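Local coordinates for protein pyruvate formate-lyase 2 (Archaeoglobus fulgidus, PDB 2F3O) that is of unknown function but belongs to the glycyl radical enzymes and probably acts as a lyase, at residues A[21-26]-A[78-83]; A[82-87]-A[114-119]; A[247-252]-A[287-292]; A[346-351]-A[376-381]; A[544-549]-A[601-606]. All blocks are in the same frame, centred on the assembly; numbering follows the deposited sequence.

Contact 1 (A[21-26]-A[78-83]); sequences VERCRL and FPEGVG
Arg23, in the first turn of helix 22-34, grips Glu80 of a type I beta turn that runs from Phe78 to Gly81. The charged pair meets tip to tip in an end-on salt bridge: NH2 of Arg23 lies 2.9 Å from OE1 of Glu80, and NH1 of Arg23 lies 3.3 Å from OE2 of Glu80. Each oxygen uses its syn lone pair, and the guanidinium and carboxylate planes are only 12° apart. A forked, flat cation suits this place because its two N-H bonds match the two oxygens. The site is buried, and further partners hold the polar ends: Arg23 NE bonds to Gln266 O, Arg23 NH1 also reaches Ile77 O, and Lys509 forms a second salt bridge to Glu80 OE1. Bonded at three nitrogens, the guanidinium is probably held against turning.

Aromatic contact comes next. Phe78 lays CD2 over one face of the guanidinium, 3.4 Å from Arg23 CZ, with the two planes tilted by 39°.

Among backbone bonds, Gly81 N bonds to Phe78 O and closes the turn, and Gly83 N shares that oxygen; proline at the second position suits the backbone bend there.

The apolar part is small. With SG anti to its backbone N (chi1 -177°), Cys24 brings the sulfur up to the proline ring, where SG lies 3.8 Å from Pro79 CD.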
# COMPACT_ATOMS: atom_id res chain seq x y z
N VAL A 21 8.70 45.68 4.31
CA VAL A 21 9.00 45.09 5.59
C VAL A 21 7.74 44.60 6.32
O VAL A 21 7.81 43.74 7.19
CB VAL A 21 9.84 46.10 6.39
CG1 VAL A 21 9.36 46.29 7.80
CG2 VAL A 21 11.29 45.72 6.34
N GLU A 22 6.59 45.12 5.90
CA GLU A 22 5.31 44.88 6.58
C GLU A 22 4.87 43.41 6.61
O GLU A 22 4.34 42.94 7.62
CB GLU A 22 4.20 45.76 5.99
CG GLU A 22 4.45 47.27 6.07
CD GLU A 22 5.28 47.82 4.90
OE1 GLU A 22 5.62 47.02 3.99
OE2 GLU A 22 5.58 49.03 4.87
N ARG A 23 5.09 42.69 5.51
CA ARG A 23 4.85 41.25 5.50
C ARG A 23 5.82 40.58 6.46
O ARG A 23 5.42 39.78 7.30
CB ARG A 23 4.98 40.66 4.09
CG ARG A 23 4.63 39.17 3.99
CD ARG A 23 5.85 38.30 4.19
NE ARG A 23 5.52 36.90 4.38
CZ ARG A 23 6.37 35.99 4.83
NH1 ARG A 23 7.62 36.31 5.15
NH2 ARG A 23 5.98 34.74 4.95
N CYS A 24 7.10 40.91 6.34
CA CYS A 24 8.13 40.31 7.15
C CYS A 24 7.86 40.44 8.65
O CYS A 24 8.00 39.47 9.40
CB CYS A 24 9.46 40.95 6.81
SG CYS A 24 10.81 40.23 7.71
N ARG A 25 7.43 41.62 9.06
CA ARG A 25 7.13 41.96 10.45
C ARG A 25 5.94 41.21 11.00
O ARG A 25 6.04 40.57 12.05
CB ARG A 25 6.82 43.44 10.60
CG ARG A 25 8.02 44.34 10.60
CD ARG A 25 7.63 45.70 11.10
NE ARG A 25 7.73 45.76 12.55
CZ ARG A 25 7.59 46.87 13.25
NH1 ARG A 25 7.34 48.02 12.64
NH2 ARG A 25 7.70 46.83 14.57
N LEU A 26 4.80 41.33 10.31
CA LEU A 26 3.55 40.73 10.76
C LEU A 26 3.60 39.20 10.79
O LEU A 26 2.95 38.58 11.63
CB LEU A 26 2.40 41.20 9.88
CG LEU A 26 1.95 42.64 10.09
CD1 LEU A 26 1.13 43.10 8.89
CD2 LEU A 26 1.15 42.77 11.38
N PHE A 78 11.43 37.18 3.21
CA PHE A 78 11.04 35.88 3.75
C PHE A 78 12.16 35.37 4.64
O PHE A 78 13.01 34.62 4.17
CB PHE A 78 10.72 34.88 2.63
CG PHE A 78 9.45 35.20 1.88
CD1 PHE A 78 9.46 36.10 0.82
CD2 PHE A 78 8.24 34.64 2.27
CE1 PHE A 78 8.28 36.42 0.17
CE2 PHE A 78 7.06 34.96 1.61
CZ PHE A 78 7.07 35.85 0.57
N PRO A 79 12.17 35.77 5.93
CA PRO A 79 13.27 35.39 6.82
C PRO A 79 13.28 33.90 7.17
O PRO A 79 14.29 33.39 7.63
CB PRO A 79 13.01 36.23 8.08
CG PRO A 79 11.54 36.46 8.07
CD PRO A 79 11.17 36.61 6.63
N GLU A 80 12.15 33.23 6.93
CA GLU A 80 12.06 31.79 7.15
C GLU A 80 12.85 31.07 6.05
O GLU A 80 13.37 29.97 6.25
CB GLU A 80 10.59 31.33 7.21
CG GLU A 80 9.82 31.38 5.89
CD GLU A 80 9.03 32.67 5.64
OE1 GLU A 80 7.86 32.57 5.23
OE2 GLU A 80 9.56 33.79 5.85
N GLY A 81 12.98 31.73 4.91
CA GLY A 81 13.79 31.21 3.83
C GLY A 81 15.14 31.89 3.79
O GLY A 81 16.03 31.57 4.57
N VAL A 82 15.27 32.85 2.89
CA VAL A 82 16.60 33.39 2.62
C VAL A 82 16.68 34.92 2.81
O VAL A 82 17.65 35.58 2.41
CB VAL A 82 17.15 32.82 1.26
CG1 VAL A 82 17.01 33.80 0.08
CG2 VAL A 82 18.58 32.35 1.44
N GLY A 83 15.68 35.48 3.49
CA GLY A 83 15.62 36.91 3.73
C GLY A 83 16.66 37.48 4.69
O GLY A 83 16.88 38.68 4.71

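Contact 2 (A[82-87]-A[114-119]); sequences VGLRII and EIAPYW
Leu84 points its forked end at the backbone and CB atoms of Ala116 and Trp119, so that the short, weakly bonded helix 83-87 packs against the last turns of helix 105-119. The axes of the two segments come within 10.4 Å and cross at -134°. The CG of Leu84 stands anti to its carbonyl carbon (chi1 -69°), and from there the two methyls divide the work: CD1 lies 3.8 Å from Ala116 O, while CD2 sits 4.1 Å from Trp119 CB and 4.4 Å from Ile115 CG2.

Leu84 and Trp119 cross at about a right angle, and the tryptophan meets the leucine through CB. Its indole turns to helix 22-34, where NE1 bonds to Thr28 OG1 and the ring meets Tyr27. Ala116 suits the centre of the contact because its single methyl lets the leucine approach the helix backbone. That same methyl receives the second prong, Ile87, whose CG2 lies 4.3 Å from Ala116 CB. Pro117 has no N-H for the preceding turn, and the helix is kinked there.

An alanine at Leu84 would lack CG and both methyls and would probably leave a gap facing Ala116 and Trp119 CB, weakening the seat of the short helix.

No hydrogen bond joins the segments, so the contact rests on branched aliphatic shape and burial; the one directional bond named here, from Trp119 NE1, goes outside them to Thr28.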
# COMPACT_ATOMS: atom_id res chain seq x y z
N VAL A 82 15.27 32.85 2.89
CA VAL A 82 16.60 33.39 2.62
C VAL A 82 16.68 34.92 2.81
O VAL A 82 17.65 35.58 2.41
CB VAL A 82 17.15 32.82 1.26
CG1 VAL A 82 17.01 33.80 0.08
CG2 VAL A 82 18.58 32.35 1.44
N GLY A 83 15.68 35.48 3.49
CA GLY A 83 15.62 36.91 3.73
C GLY A 83 16.66 37.48 4.69
O GLY A 83 16.88 38.68 4.71
N LEU A 84 17.32 36.63 5.48
CA LEU A 84 18.37 37.10 6.37
C LEU A 84 19.67 37.38 5.61
O LEU A 84 20.58 38.02 6.16
CB LEU A 84 18.66 36.13 7.52
CG LEU A 84 17.69 35.84 8.68
CD1 LEU A 84 18.46 35.55 9.96
CD2 LEU A 84 16.68 36.96 8.91
N ARG A 85 19.76 36.89 4.37
CA ARG A 85 20.90 37.20 3.50
C ARG A 85 20.97 38.70 3.30
O ARG A 85 22.03 39.31 3.44
CB ARG A 85 20.75 36.54 2.12
CG ARG A 85 21.16 35.10 2.07
CD ARG A 85 21.54 34.66 0.66
NE ARG A 85 22.70 33.78 0.73
CZ ARG A 85 23.92 34.09 0.27
NH1 ARG A 85 24.14 35.24 -0.34
NH2 ARG A 85 24.92 33.22 0.41
N ILE A 86 19.81 39.28 3.00
CA ILE A 86 19.72 40.68 2.67
C ILE A 86 19.81 41.64 3.87
O ILE A 86 20.18 42.79 3.67
CB ILE A 86 18.47 40.97 1.80
CG1 ILE A 86 18.80 42.03 0.76
CG2 ILE A 86 17.25 41.37 2.63
CD1 ILE A 86 17.61 42.53 0.05
N ILE A 87 19.52 41.17 5.09
CA ILE A 87 19.64 42.03 6.29
C ILE A 87 21.12 42.28 6.53
O ILE A 87 21.53 43.39 6.85
CB ILE A 87 19.05 41.40 7.57
CG1 ILE A 87 17.72 40.71 7.30
CG2 ILE A 87 18.86 42.44 8.65
CD1 ILE A 87 16.62 41.60 6.92
N GLU A 114 15.31 42.95 15.69
CA GLU A 114 14.05 42.30 16.03
C GLU A 114 13.83 41.06 15.14
O GLU A 114 13.56 39.97 15.65
CB GLU A 114 12.92 43.33 15.95
CG GLU A 114 11.57 42.92 16.47
CD GLU A 114 10.64 44.13 16.55
OE1 GLU A 114 9.49 44.04 16.04
OE2 GLU A 114 11.07 45.17 17.08
N ILE A 115 14.01 41.21 13.82
CA ILE A 115 13.79 40.12 12.86
C ILE A 115 14.95 39.13 12.83
O ILE A 115 14.77 37.96 13.14
CB ILE A 115 13.55 40.65 11.43
CG1 ILE A 115 12.28 41.49 11.39
CG2 ILE A 115 13.43 39.52 10.44
CD1 ILE A 115 11.08 40.85 12.05
N ALA A 116 16.14 39.61 12.48
CA ALA A 116 17.35 38.78 12.40
C ALA A 116 17.79 37.97 13.64
O ALA A 116 18.34 36.88 13.47
CB ALA A 116 18.53 39.59 11.87
N PRO A 117 17.60 38.49 14.88
CA PRO A 117 17.93 37.52 15.94
C PRO A 117 16.86 36.44 16.17
O PRO A 117 17.20 35.38 16.67
CB PRO A 117 18.11 38.40 17.20
CG PRO A 117 17.98 39.81 16.75
CD PRO A 117 17.20 39.78 15.47
N TYR A 118 15.60 36.70 15.82
CA TYR A 118 14.55 35.68 15.98
C TYR A 118 14.69 34.55 14.96
O TYR A 118 14.71 33.37 15.32
CB TYR A 118 13.15 36.30 15.88
CG TYR A 118 12.01 35.32 16.10
CD1 TYR A 118 11.67 34.91 17.38
CD2 TYR A 118 11.29 34.80 15.04
CE1 TYR A 118 10.64 34.01 17.60
CE2 TYR A 118 10.25 33.90 15.24
CZ TYR A 118 9.93 33.51 16.53
OH TYR A 118 8.92 32.60 16.74
N TRP A 119 14.81 34.91 13.70
CA TRP A 119 14.82 33.93 12.63
C TRP A 119 16.14 33.20 12.45
O TRP A 119 16.19 32.16 11.81
CB TRP A 119 14.35 34.58 11.33
CG TRP A 119 12.91 34.78 11.39
CD1 TRP A 119 12.25 35.95 11.61
CD2 TRP A 119 11.90 33.77 11.27
NE1 TRP A 119 10.90 35.74 11.62
CE2 TRP A 119 10.66 34.40 11.41
CE3 TRP A 119 11.94 32.39 11.02
CZ2 TRP A 119 9.46 33.70 11.33
CZ3 TRP A 119 10.75 31.70 10.95
CH2 TRP A 119 9.52 32.35 11.10

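Contact 3 (A[247-252]-A[287-292]); sequences PETFWE and KKDIGE
Asp289, in the last turn of helix 283-289, accepts the backbone N-H of Phe250, the first residue of helix 250-267. The bond from Phe250 N to Asp289 OD2 is 3.1 Å long and nearly straight at 170°, although the donor stands well above the carboxylate plane. Asp289 CG lies anti to the carbonyl carbon, beside the backbone N (chi1 -79°), which sends CG toward the start of the other helix. The same OD2 also rests 3.6 Å from Thr249 CB.

Thr249 is the N-cap. Its OG1 lies between the backbone N and the carbonyl carbon (chi1 79°), facing back into the first turn, where it accepts from Glu252 N at 3.1 Å. A threonine suits the place because its hydroxyl can serve a backbone N-H that lacks a helical acceptor. Glu252, extended at chi2, accepts from Glu248 N on OE2 at 3.0 Å; Lys241 forms salt bridges with both glutamates and probably balances their charge.

Phe250 touches the acid through CB, while its ring packs on Ile303 and Leu304 of helix 297-310. On the exposed side, the CD of Lys288 passes 4.1 Å from Glu248 O, and the lysine ends in a salt bridge to Glu292 of its own segment.

Thr249 thus caps the helix from within, Asp289 accepts a second first-turn N-H from the other segment, and the positive helix end would probably favour the charged acid.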
# COMPACT_ATOMS: atom_id res chain seq x y z
N PRO A 247 -16.85 33.31 -9.56
CA PRO A 247 -17.14 34.45 -10.40
C PRO A 247 -18.06 34.12 -11.57
O PRO A 247 -18.09 32.97 -12.04
CB PRO A 247 -15.75 34.86 -10.91
CG PRO A 247 -14.96 33.67 -10.80
CD PRO A 247 -15.45 32.89 -9.65
N GLU A 248 -18.83 35.12 -12.03
CA GLU A 248 -19.70 34.95 -13.20
C GLU A 248 -19.37 35.88 -14.37
O GLU A 248 -19.73 35.61 -15.53
CB GLU A 248 -21.16 35.07 -12.80
CG GLU A 248 -21.76 33.74 -12.42
CD GLU A 248 -22.74 33.88 -11.28
OE1 GLU A 248 -22.36 34.48 -10.25
OE2 GLU A 248 -23.89 33.39 -11.41
N THR A 249 -18.68 36.98 -14.08
CA THR A 249 -18.27 37.89 -15.13
C THR A 249 -16.75 37.84 -15.32
O THR A 249 -16.04 37.31 -14.47
CB THR A 249 -18.77 39.35 -14.87
OG1 THR A 249 -17.93 39.99 -13.91
CG2 THR A 249 -20.21 39.35 -14.36
N PHE A 250 -16.26 38.40 -16.42
CA PHE A 250 -14.85 38.42 -16.74
C PHE A 250 -14.08 39.29 -15.75
O PHE A 250 -12.96 38.94 -15.34
CB PHE A 250 -14.66 38.91 -18.19
CG PHE A 250 -13.23 39.07 -18.62
CD1 PHE A 250 -12.52 37.99 -19.11
CD2 PHE A 250 -12.62 40.32 -18.60
CE1 PHE A 250 -11.20 38.14 -19.52
CE2 PHE A 250 -11.30 40.47 -19.01
CZ PHE A 250 -10.59 39.39 -19.47
N TRP A 251 -14.67 40.40 -15.36
CA TRP A 251 -14.02 41.31 -14.44
C TRP A 251 -13.94 40.60 -13.09
O TRP A 251 -12.90 40.65 -12.42
CB TRP A 251 -14.82 42.61 -14.33
CG TRP A 251 -14.15 43.77 -13.63
CD1 TRP A 251 -13.02 43.74 -12.83
CD2 TRP A 251 -14.59 45.13 -13.63
NE1 TRP A 251 -12.74 45.01 -12.36
CE2 TRP A 251 -13.69 45.87 -12.84
CE3 TRP A 251 -15.67 45.80 -14.23
CZ2 TRP A 251 -13.83 47.25 -12.64
CZ3 TRP A 251 -15.80 47.16 -14.04
CH2 TRP A 251 -14.89 47.87 -13.25
N GLU A 252 -15.02 39.91 -12.73
CA GLU A 252 -15.05 39.14 -11.50
C GLU A 252 -13.99 38.03 -11.48
O GLU A 252 -13.32 37.82 -10.47
CB GLU A 252 -16.42 38.56 -11.29
CG GLU A 252 -17.38 39.49 -10.63
CD GLU A 252 -18.80 38.98 -10.73
OE1 GLU A 252 -19.70 39.81 -10.97
OE2 GLU A 252 -19.00 37.75 -10.60
N LYS A 287 -16.19 35.35 -23.43
CA LYS A 287 -17.13 35.07 -24.52
C LYS A 287 -18.58 35.37 -24.13
O LYS A 287 -19.34 35.86 -24.95
CB LYS A 287 -17.00 33.62 -25.03
CG LYS A 287 -18.00 33.18 -26.10
CD LYS A 287 -17.34 32.32 -27.18
CE LYS A 287 -18.34 31.49 -27.99
NZ LYS A 287 -18.84 30.27 -27.27
N LYS A 288 -18.93 35.11 -22.87
CA LYS A 288 -20.26 35.39 -22.37
C LYS A 288 -20.47 36.89 -22.28
O LYS A 288 -21.48 37.37 -22.76
CB LYS A 288 -20.43 34.77 -20.99
CG LYS A 288 -21.80 34.93 -20.37
CD LYS A 288 -21.75 34.56 -18.88
CE LYS A 288 -23.07 33.98 -18.38
NZ LYS A 288 -24.11 35.02 -18.22
N ASP A 289 -19.51 37.61 -21.71
CA ASP A 289 -19.63 39.06 -21.52
C ASP A 289 -19.72 39.88 -22.82
O ASP A 289 -20.55 40.78 -22.91
CB ASP A 289 -18.50 39.59 -20.62
CG ASP A 289 -18.74 39.33 -19.14
OD1 ASP A 289 -19.60 38.48 -18.80
OD2 ASP A 289 -18.06 39.99 -18.32
N ILE A 290 -18.88 39.60 -23.81
CA ILE A 290 -19.07 40.17 -25.15
C ILE A 290 -20.30 39.48 -25.78
O ILE A 290 -20.40 38.26 -25.77
CB ILE A 290 -17.81 40.00 -26.06
CG1 ILE A 290 -16.83 41.13 -25.84
CG2 ILE A 290 -18.16 39.99 -27.54
CD1 ILE A 290 -15.94 40.94 -24.68
N GLY A 291 -21.27 40.23 -26.28
CA GLY A 291 -22.41 39.54 -26.89
C GLY A 291 -23.51 39.26 -25.89
O GLY A 291 -24.53 38.65 -26.21
N GLU A 292 -23.27 39.67 -24.65
CA GLU A 292 -24.33 39.92 -23.70
C GLU A 292 -24.21 41.40 -23.38
O GLU A 292 -24.92 41.92 -22.52
CB GLU A 292 -24.12 39.09 -22.44
CG GLU A 292 -25.30 38.23 -22.05
CD GLU A 292 -24.93 37.22 -20.99
OE1 GLU A 292 -24.99 36.00 -21.27
OE2 GLU A 292 -24.57 37.65 -19.87

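Contact 4 (A[346-351]-A[376-381]); sequences DATNEL and GSPESF
Asp346 and Thr348 meet Gly376, Ser377 and Pro378 in a surface contact between two loops, each leading into a helix: 350-362 for the first, 379-390 for the second. The aspartate makes the closest approaches. Its CG stands anti to the backbone N (chi1 -177°), and the side chain slants across Pro378, with OD2 3.3 Å from Pro378 CD. Its other oxygen faces the neighbouring backbone, OD1 being 3.7 Å from Ser377 CA, and Asp346 CB stands 3.5 Å from Gly376 O. No hydrogen bond crosses between the segments; the acid instead receives a weak one from its own loop, from Thr348 N to OD2 at 3.5 Å.

Both loops follow neighbouring parallel strands, 334-338 and 368-373, and helix 350-362 makes the beta-alpha-beta crossover between them. The contact thus ties together the loops at the same end of two adjacent strands.

An alanine at Asp346 would probably leave the N-H of Thr348 without its weak acceptor and open a gap beside the ring of Pro378.

Thr348 reaches Pro378 tip to tip, its OG1 lying 3.9 Å from Pro378 CD. The same hydroxyl oxygen comes 4.4 Å from CD2 of Phe381, whose ring packs edge-to-face with Tyr353 of helix 350-362. Proline suits the N-cap of helix 379-390, since its lack of an N-H costs nothing there and its ring fills the space beside the acid. Asn349 caps the other helix, accepting weakly from Leu351 N at OD1. At the subunit interface, Lys287 of the second subunit packs on Asp346.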
# COMPACT_ATOMS: atom_id res chain seq x y z
N ASP A 346 -6.32 23.21 -32.32
CA ASP A 346 -5.80 24.51 -31.94
C ASP A 346 -6.69 25.14 -30.89
O ASP A 346 -7.91 25.15 -31.04
CB ASP A 346 -5.70 25.40 -33.17
CG ASP A 346 -5.10 26.73 -32.85
OD1 ASP A 346 -3.96 26.72 -32.32
OD2 ASP A 346 -5.78 27.76 -33.08
N ALA A 347 -6.08 25.65 -29.83
CA ALA A 347 -6.84 26.25 -28.74
C ALA A 347 -6.68 27.77 -28.63
O ALA A 347 -7.02 28.36 -27.60
CB ALA A 347 -6.50 25.57 -27.41
N THR A 348 -6.16 28.39 -29.68
CA THR A 348 -6.12 29.84 -29.77
C THR A 348 -7.56 30.40 -29.83
O THR A 348 -8.38 29.92 -30.60
CB THR A 348 -5.29 30.27 -31.00
OG1 THR A 348 -3.90 29.96 -30.78
CG2 THR A 348 -5.42 31.75 -31.28
N ASN A 349 -7.87 31.37 -28.98
CA ASN A 349 -9.17 32.03 -29.01
C ASN A 349 -8.92 33.52 -29.10
O ASN A 349 -7.76 33.92 -29.14
CB ASN A 349 -10.00 31.69 -27.76
CG ASN A 349 -9.21 31.87 -26.47
OD1 ASN A 349 -8.46 32.82 -26.30
ND2 ASN A 349 -9.38 30.93 -25.55
N GLU A 350 -9.97 34.33 -29.07
CA GLU A 350 -9.83 35.77 -29.25
C GLU A 350 -9.09 36.41 -28.08
O GLU A 350 -8.51 37.49 -28.19
CB GLU A 350 -11.21 36.42 -29.41
CG GLU A 350 -11.19 37.75 -30.19
CD GLU A 350 -12.22 38.78 -29.68
OE1 GLU A 350 -13.39 38.39 -29.39
OE2 GLU A 350 -11.85 39.98 -29.60
N LEU A 351 -9.10 35.71 -26.95
CA LEU A 351 -8.46 36.22 -25.76
C LEU A 351 -6.96 36.01 -25.83
O LEU A 351 -6.21 36.71 -25.16
CB LEU A 351 -9.06 35.55 -24.54
CG LEU A 351 -8.96 36.24 -23.20
CD1 LEU A 351 -9.34 37.71 -23.26
CD2 LEU A 351 -9.85 35.49 -22.27
N GLY A 376 -0.29 23.60 -35.86
CA GLY A 376 -1.65 23.92 -36.22
C GLY A 376 -2.08 25.30 -35.76
O GLY A 376 -3.29 25.60 -35.76
N SER A 377 -1.12 26.13 -35.35
CA SER A 377 -1.42 27.50 -34.91
C SER A 377 -1.89 28.34 -36.11
O SER A 377 -1.39 28.14 -37.21
CB SER A 377 -0.18 28.13 -34.28
OG SER A 377 0.27 27.39 -33.16
N PRO A 378 -2.87 29.26 -35.91
CA PRO A 378 -3.36 30.03 -37.06
C PRO A 378 -2.27 30.93 -37.61
O PRO A 378 -1.47 31.48 -36.85
CB PRO A 378 -4.50 30.87 -36.49
CG PRO A 378 -4.85 30.24 -35.19
CD PRO A 378 -3.55 29.67 -34.67
N GLU A 379 -2.25 31.05 -38.94
CA GLU A 379 -1.22 31.78 -39.67
C GLU A 379 -1.19 33.24 -39.24
O GLU A 379 -0.10 33.81 -39.05
CB GLU A 379 -1.44 31.63 -41.18
CG GLU A 379 -0.50 32.44 -42.08
CD GLU A 379 0.97 32.21 -41.78
OE1 GLU A 379 1.40 31.02 -41.73
OE2 GLU A 379 1.70 33.22 -41.61
N SER A 380 -2.37 33.82 -39.04
CA SER A 380 -2.49 35.20 -38.56
C SER A 380 -1.79 35.39 -37.23
O SER A 380 -1.08 36.37 -37.03
CB SER A 380 -3.95 35.61 -38.44
OG SER A 380 -4.74 34.47 -38.21
N PHE A 381 -1.97 34.42 -36.34
CA PHE A 381 -1.37 34.51 -35.02
C PHE A 381 0.16 34.50 -35.08
O PHE A 381 0.81 35.25 -34.35
CB PHE A 381 -1.92 33.42 -34.09
CG PHE A 381 -1.41 33.55 -32.68
CD1 PHE A 381 -1.69 34.69 -31.94
CD2 PHE A 381 -0.63 32.56 -32.12
CE1 PHE A 381 -1.21 34.84 -30.65
CE2 PHE A 381 -0.16 32.69 -30.83
CZ PHE A 381 -0.44 33.83 -30.10

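Contact 5 (A[544-549]-A[601-606]); sequences GIADVG and KYTKMV
Gly549 and Thr603 bring two helices of the pyruvate formate-lyase-like fold, 545-560 and 597-615, into close helix-helix packing. The axes of the two segments approach to 8.0 Å at a crossing angle of 123°, and the CA atoms of Gly549 and Thr603 are just 4.0 Å apart. That closeness rests on the glycine: a CB on Gly549 would point at the other helix and run into Thr603 OG1, which lies 3.4 Å from Gly549 CA. Thr603 fits the groove with both branches. OG1 stands anti to the carbonyl carbon (chi1 -62°) and meets the glycine, whereas CG2 sits 3.5 Å from Ile545 O, an oxygen already used by Gly549 N within its own helix.

One turn further along helix 597-615, the contact is hydrophobic. Val606 meets Val548 at a slant, its CG1 lying 3.4 Å from Val548 CG2, and beta-branched residues suit this spot because their methyls lie close to the backbone.

The flank is looser. Ile545 crosses Thr603 at about a right angle and touches it with its tip, CD1 to CG2 of Thr603 being 3.9 Å. On the solvent side Lys601 is exposed, and NZ of Lys604 bonds to Lys679 O.

Tyr602 extends the contact further along helix 545-560: its ring packs on Leu552, Val553 and Glu556, while its CB rests 3.4 Å from Gly549 O.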
# COMPACT_ATOMS: atom_id res chain seq x y z
N GLY A 544 26.53 25.18 -18.83
CA GLY A 544 27.86 25.02 -19.42
C GLY A 544 27.96 23.82 -20.34
O GLY A 544 29.01 23.18 -20.43
N ILE A 545 26.87 23.49 -21.01
CA ILE A 545 26.85 22.26 -21.78
C ILE A 545 27.63 22.41 -23.05
O ILE A 545 28.21 21.44 -23.53
CB ILE A 545 25.43 21.72 -22.05
CG1 ILE A 545 24.57 22.70 -22.82
CG2 ILE A 545 24.77 21.41 -20.76
CD1 ILE A 545 23.44 22.03 -23.57
N ALA A 546 27.70 23.63 -23.56
CA ALA A 546 28.52 23.87 -24.73
C ALA A 546 29.99 24.04 -24.37
O ALA A 546 30.84 23.68 -25.15
CB ALA A 546 28.01 25.04 -25.54
N ASP A 547 30.29 24.56 -23.18
CA ASP A 547 31.68 24.68 -22.76
C ASP A 547 32.39 23.35 -22.62
O ASP A 547 33.56 23.25 -22.96
CB ASP A 547 31.80 25.46 -21.46
CG ASP A 547 31.66 26.93 -21.69
OD1 ASP A 547 32.51 27.51 -22.41
OD2 ASP A 547 30.68 27.49 -21.20
N VAL A 548 31.69 22.33 -22.14
CA VAL A 548 32.28 20.98 -22.06
C VAL A 548 32.21 20.29 -23.41
O VAL A 548 33.12 19.57 -23.75
CB VAL A 548 31.63 20.10 -20.97
CG1 VAL A 548 31.79 20.76 -19.64
CG2 VAL A 548 30.19 19.95 -21.21
N GLY A 549 31.16 20.55 -24.18
CA GLY A 549 31.05 20.01 -25.52
C GLY A 549 32.22 20.46 -26.37
O GLY A 549 32.92 19.64 -26.96
N LYS A 601 27.91 17.43 -31.95
CA LYS A 601 27.59 16.08 -31.48
C LYS A 601 28.05 15.87 -30.03
O LYS A 601 27.46 15.07 -29.31
CB LYS A 601 28.20 15.00 -32.38
CG LYS A 601 29.74 14.85 -32.26
CD LYS A 601 30.33 13.84 -33.23
CE LYS A 601 31.79 13.60 -32.91
NZ LYS A 601 32.23 12.33 -33.54
N TYR A 602 29.10 16.57 -29.62
CA TYR A 602 29.66 16.40 -28.29
C TYR A 602 28.77 17.05 -27.26
O TYR A 602 28.52 16.46 -26.20
CB TYR A 602 31.08 17.00 -28.19
CG TYR A 602 32.14 16.07 -28.72
CD1 TYR A 602 32.77 16.33 -29.94
CD2 TYR A 602 32.49 14.93 -28.02
CE1 TYR A 602 33.73 15.47 -30.43
CE2 TYR A 602 33.43 14.07 -28.51
CZ TYR A 602 34.05 14.34 -29.72
OH TYR A 602 35.00 13.46 -30.20
N THR A 603 28.30 18.25 -27.57
CA THR A 603 27.37 18.97 -26.71
C THR A 603 26.08 18.16 -26.49
O THR A 603 25.70 17.94 -25.33
CB THR A 603 27.09 20.39 -27.24
OG1 THR A 603 28.32 21.12 -27.25
CG2 THR A 603 26.08 21.12 -26.35
N LYS A 604 25.48 17.67 -27.58
CA LYS A 604 24.32 16.77 -27.52
C LYS A 604 24.52 15.57 -26.60
O LYS A 604 23.68 15.27 -25.75
CB LYS A 604 23.98 16.30 -28.93
CG LYS A 604 23.11 15.06 -28.97
CD LYS A 604 22.72 14.71 -30.38
CE LYS A 604 21.84 13.50 -30.42
NZ LYS A 604 20.91 13.66 -31.54
N MET A 605 25.66 14.92 -26.75
CA MET A 605 26.00 13.76 -25.96
C MET A 605 26.16 14.14 -24.48
O MET A 605 25.66 13.41 -23.60
CB MET A 605 27.26 13.11 -26.51
CG MET A 605 27.62 11.81 -25.85
SD MET A 605 29.39 11.58 -26.00
CE MET A 605 30.02 13.00 -25.09
N VAL A 606 26.81 15.27 -24.21
CA VAL A 606 26.92 15.78 -22.85
C VAL A 606 25.55 16.02 -22.20
O VAL A 606 25.32 15.64 -21.05
CB VAL A 606 27.77 17.06 -22.77
CG1 VAL A 606 27.53 17.77 -21.47
CG2 VAL A 606 29.23 16.72 -22.91

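Contacts 1 and 2 are neighbours, with centres about 8 Å apart. They share Val82 and Gly83, and Pro79 of the first touches Trp119 and Leu84 of the second, so a buried salt bridge and an aliphatic seat serve one continuous piece of chain. Contact 5, also buried, lies about 41 Å from contact 1, centre to centre, and joins two long helices without any hydrogen bond between its segments. Contacts 3 and 4 are nearer the surface and touch through Phe250 and Leu351. Both involve helix beginnings, but contact 3 has a backbone-to-carboxylate hydrogen bond across its segments, whereas contact 4 relies on weaker polar-to-proline contacts. Both also reach the second subunit.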